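Local coordinates for protein putative oxidoreductase (Klebsiella pneumoniae subsp. pneumoniae MGH 78578, PDB 3E82) that probably acts as an NAD(P)-binding oxidoreductase of the Gfo/Idh/MocA family, pairing a Rossmann domain with a C-terminal alpha/beta domain, at residues Phe100-Ile111 and Pro320-Glu331. Residues are numbered along the deposited sequence; the frame is centred on the assembly and turned at random.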
# COMPACT_ATOMS: atom_id res chain seq x y z
N PHE B 100 -19.66 -18.45 0.20
CA PHE B 100 -21.12 -18.48 0.15
C PHE B 100 -21.53 -19.43 -0.99
O PHE B 100 -22.18 -20.45 -0.76
CB PHE B 100 -21.63 -17.06 -0.12
CG PHE B 100 -23.13 -16.92 -0.11
CD1 PHE B 100 -23.72 -15.73 -0.52
CD2 PHE B 100 -23.95 -17.98 0.29
CE1 PHE B 100 -25.11 -15.60 -0.55
CE2 PHE B 100 -25.33 -17.85 0.26
CZ PHE B 100 -25.91 -16.66 -0.16
N THR B 101 -21.15 -19.06 -2.21
CA THR B 101 -21.42 -19.83 -3.41
C THR B 101 -20.19 -19.68 -4.30
O THR B 101 -19.23 -18.99 -3.92
CB THR B 101 -22.65 -19.29 -4.19
OG1 THR B 101 -22.43 -17.91 -4.52
CG2 THR B 101 -23.92 -19.44 -3.36
N LEU B 102 -20.20 -20.29 -5.47
CA LEU B 102 -19.05 -20.18 -6.36
C LEU B 102 -19.20 -19.03 -7.34
O LEU B 102 -18.20 -18.56 -7.90
CB LEU B 102 -18.81 -21.51 -7.08
CG LEU B 102 -18.49 -22.66 -6.11
CD1 LEU B 102 -18.15 -23.92 -6.89
CD2 LEU B 102 -17.31 -22.26 -5.22
N ASP B 103 -20.43 -18.56 -7.57
CA ASP B 103 -20.65 -17.42 -8.45
C ASP B 103 -21.80 -16.58 -7.93
O ASP B 103 -22.59 -17.04 -7.11
CB ASP B 103 -20.90 -17.84 -9.91
CG ASP B 103 -22.24 -18.54 -10.13
OD1 ASP B 103 -23.18 -18.38 -9.31
OD2 ASP B 103 -22.36 -19.23 -11.16
N MSE B 104 -21.89 -15.34 -8.40
CA MSE B 104 -22.92 -14.45 -7.91
C MSE B 104 -24.37 -14.77 -8.24
O MSE B 104 -25.26 -14.50 -7.42
CB MSE B 104 -22.58 -13.02 -8.30
CG MSE B 104 -21.32 -12.54 -7.59
SE MSE B 104 -20.92 -10.71 -7.95
CE MSE B 104 -22.26 -9.89 -6.80
N GLN B 105 -24.64 -15.34 -9.41
CA GLN B 105 -26.03 -15.64 -9.70
C GLN B 105 -26.60 -16.66 -8.71
O GLN B 105 -27.73 -16.51 -8.25
CB GLN B 105 -26.22 -16.12 -11.16
CG GLN B 105 -25.87 -17.55 -11.47
CD GLN B 105 -26.52 -18.04 -12.79
OE1 GLN B 105 -26.42 -17.38 -13.82
NE2 GLN B 105 -27.17 -19.19 -12.73
N GLU B 106 -25.83 -17.68 -8.34
CA GLU B 106 -26.33 -18.66 -7.38
C GLU B 106 -26.50 -18.01 -6.02
O GLU B 106 -27.44 -18.33 -5.29
CB GLU B 106 -25.39 -19.87 -7.28
CG GLU B 106 -25.16 -20.57 -8.62
CD GLU B 106 -25.18 -22.09 -8.51
OE1 GLU B 106 -24.72 -22.63 -7.48
OE2 GLU B 106 -25.65 -22.74 -9.48
N ALA B 107 -25.61 -17.09 -5.67
CA ALA B 107 -25.74 -16.40 -4.39
C ALA B 107 -27.09 -15.66 -4.41
O ALA B 107 -27.87 -15.75 -3.47
CB ALA B 107 -24.60 -15.40 -4.20
N ARG B 108 -27.36 -14.95 -5.50
CA ARG B 108 -28.62 -14.22 -5.60
C ARG B 108 -29.81 -15.15 -5.54
O ARG B 108 -30.85 -14.81 -4.96
CB ARG B 108 -28.66 -13.40 -6.89
CG ARG B 108 -27.71 -12.21 -6.88
CD ARG B 108 -27.93 -11.26 -8.05
NE ARG B 108 -27.20 -10.01 -7.85
CZ ARG B 108 -26.03 -9.72 -8.41
NH1 ARG B 108 -25.44 -10.59 -9.22
NH2 ARG B 108 -25.43 -8.57 -8.13
N GLU B 109 -29.67 -16.33 -6.14
CA GLU B 109 -30.76 -17.30 -6.14
C GLU B 109 -31.04 -17.76 -4.71
O GLU B 109 -32.19 -17.85 -4.30
CB GLU B 109 -30.43 -18.49 -7.05
CG GLU B 109 -30.19 -18.07 -8.50
CD GLU B 109 -29.97 -19.24 -9.45
OE1 GLU B 109 -29.36 -20.26 -9.04
OE2 GLU B 109 -30.40 -19.13 -10.62
N LEU B 110 -29.98 -18.02 -3.94
CA LEU B 110 -30.14 -18.45 -2.55
C LEU B 110 -30.81 -17.37 -1.71
O LEU B 110 -31.69 -17.65 -0.90
CB LEU B 110 -28.79 -18.84 -1.94
CG LEU B 110 -28.16 -20.10 -2.52
CD1 LEU B 110 -26.91 -20.46 -1.74
CD2 LEU B 110 -29.16 -21.27 -2.47
N ILE B 111 -30.39 -16.12 -1.91
CA ILE B 111 -30.98 -15.00 -1.17
C ILE B 111 -32.49 -14.96 -1.43
O ILE B 111 -33.28 -14.88 -0.49
CB ILE B 111 -30.32 -13.66 -1.59
CG1 ILE B 111 -28.85 -13.65 -1.13
CG2 ILE B 111 -31.07 -12.48 -0.97
CD1 ILE B 111 -28.06 -12.42 -1.56
N PRO B 320 -27.33 -12.22 3.94
CA PRO B 320 -26.68 -12.71 2.72
C PRO B 320 -26.25 -11.65 1.71
O PRO B 320 -25.24 -11.83 1.01
CB PRO B 320 -27.70 -13.71 2.15
CG PRO B 320 -29.02 -13.26 2.72
CD PRO B 320 -28.68 -12.81 4.12
N VAL B 321 -26.98 -10.55 1.62
CA VAL B 321 -26.62 -9.49 0.69
C VAL B 321 -25.25 -8.88 1.02
O VAL B 321 -24.56 -8.36 0.14
CB VAL B 321 -27.69 -8.37 0.67
CG1 VAL B 321 -27.70 -7.61 1.99
CG2 VAL B 321 -27.44 -7.45 -0.51
N GLU B 322 -24.85 -8.96 2.29
CA GLU B 322 -23.56 -8.43 2.70
C GLU B 322 -22.47 -9.37 2.22
O GLU B 322 -21.35 -8.94 1.94
CB GLU B 322 -23.49 -8.25 4.21
CG GLU B 322 -24.55 -7.30 4.74
CD GLU B 322 -24.31 -6.87 6.17
OE1 GLU B 322 -23.59 -7.58 6.92
OE2 GLU B 322 -24.86 -5.82 6.56
N ALA B 323 -22.78 -10.65 2.13
CA ALA B 323 -21.82 -11.63 1.65
C ALA B 323 -21.72 -11.44 0.13
O ALA B 323 -20.65 -11.61 -0.45
CB ALA B 323 -22.27 -13.05 1.98
N LEU B 324 -22.84 -11.09 -0.49
CA LEU B 324 -22.88 -10.85 -1.93
C LEU B 324 -22.00 -9.64 -2.27
O LEU B 324 -21.32 -9.61 -3.30
CB LEU B 324 -24.33 -10.58 -2.37
CG LEU B 324 -24.58 -10.37 -3.88
CD1 LEU B 324 -24.46 -11.70 -4.61
CD2 LEU B 324 -25.99 -9.79 -4.09
N ALA B 325 -22.02 -8.63 -1.40
CA ALA B 325 -21.22 -7.42 -1.59
C ALA B 325 -19.73 -7.77 -1.57
O ALA B 325 -18.97 -7.27 -2.37
CB ALA B 325 -21.54 -6.41 -0.49
N VAL B 326 -19.32 -8.62 -0.63
CA VAL B 326 -17.92 -9.04 -0.53
C VAL B 326 -17.53 -9.74 -1.83
O VAL B 326 -16.47 -9.49 -2.40
CB VAL B 326 -17.72 -10.02 0.64
CG1 VAL B 326 -16.34 -10.69 0.54
CG2 VAL B 326 -17.86 -9.28 1.96
N MSE B 327 -18.41 -10.62 -2.32
CA MSE B 327 -18.15 -11.35 -3.55
C MSE B 327 -17.98 -10.37 -4.71
O MSE B 327 -17.12 -10.55 -5.56
CB MSE B 327 -19.28 -12.33 -3.86
CG MSE B 327 -19.34 -13.54 -2.93
SE MSE B 327 -20.73 -14.81 -3.47
CE MSE B 327 -20.12 -15.10 -5.30
N ALA B 328 -18.80 -9.32 -4.72
CA ALA B 328 -18.73 -8.33 -5.79
C ALA B 328 -17.37 -7.64 -5.81
O ALA B 328 -16.76 -7.47 -6.87
CB ALA B 328 -19.83 -7.30 -5.61
N VAL B 329 -16.89 -7.25 -4.63
CA VAL B 329 -15.59 -6.59 -4.52
C VAL B 329 -14.48 -7.57 -4.89
O VAL B 329 -13.55 -7.25 -5.62
CB VAL B 329 -15.35 -6.09 -3.07
CG1 VAL B 329 -13.93 -5.53 -2.94
CG2 VAL B 329 -16.40 -5.03 -2.72
N LEU B 330 -14.61 -8.79 -4.38
CA LEU B 330 -13.64 -9.83 -4.64
C LEU B 330 -13.45 -10.01 -6.15
O LEU B 330 -12.33 -10.00 -6.65
CB LEU B 330 -14.12 -11.14 -4.00
CG LEU B 330 -13.04 -12.17 -3.68
CD1 LEU B 330 -12.20 -11.67 -2.52
CD2 LEU B 330 -13.70 -13.52 -3.34
N GLU B 331 -14.56 -10.17 -6.87
CA GLU B 331 -14.51 -10.36 -8.31
C GLU B 331 -14.06 -9.10 -9.05
O GLU B 331 -13.32 -9.19 -10.02
CB GLU B 331 -15.87 -10.82 -8.82
CG GLU B 331 -16.33 -12.11 -8.13
CD GLU B 331 -17.57 -12.71 -8.75
OE1 GLU B 331 -18.20 -12.04 -9.60
OE2 GLU B 331 -17.91 -13.86 -8.38
O HOH W 1 -19.83 -14.65 -10.05
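M104 and L324 interlock as reciprocal knobs into holes where helix 104-116 of the Rossmann fold packs against helix 320-339, the short segments running antiparallel (172°) with their axes 10.0 Å apart. The selenomethionine M104 enters the hole formed by L324, M327, A328 and E331. With chi1 at -66°, CG of M104 stands anti to the carbonyl carbon and lies 3.6 Å from CE of M327, the two selenomethionine side chains lying alongside with their ends pointing opposite ways. SE then lies beside the E331 carboxylate, and a bend at chi3 (76°) turns CE of M104 onto CD1 of L324 (3.6 Å) and CB of A328. In return, L324 fits among M104, A107, R108 and I111: CD1 rests on the A107 methyl, while CD2 lies against the R108 side chain, whose NE forms a salt bridge with E351 of helix 349-356. M327 brings its SE to the F100 side chain in an oblique Met-aromatic contact, 5.4 Å from the ring centroid; the ring meets A323 CB through CD1, and the F100 side chain also touches L121 and V123 of strand 121-123. At the far end, I111 CG1 presses tightly on P320 CB (3.5 Å). D103, at the N-cap of helix 104-116, accepts from E106 N through OD1. Beside that cap, one water accepts from M104 N and donates to E331 OE2, each at 2.7 Å, bridging the two helices.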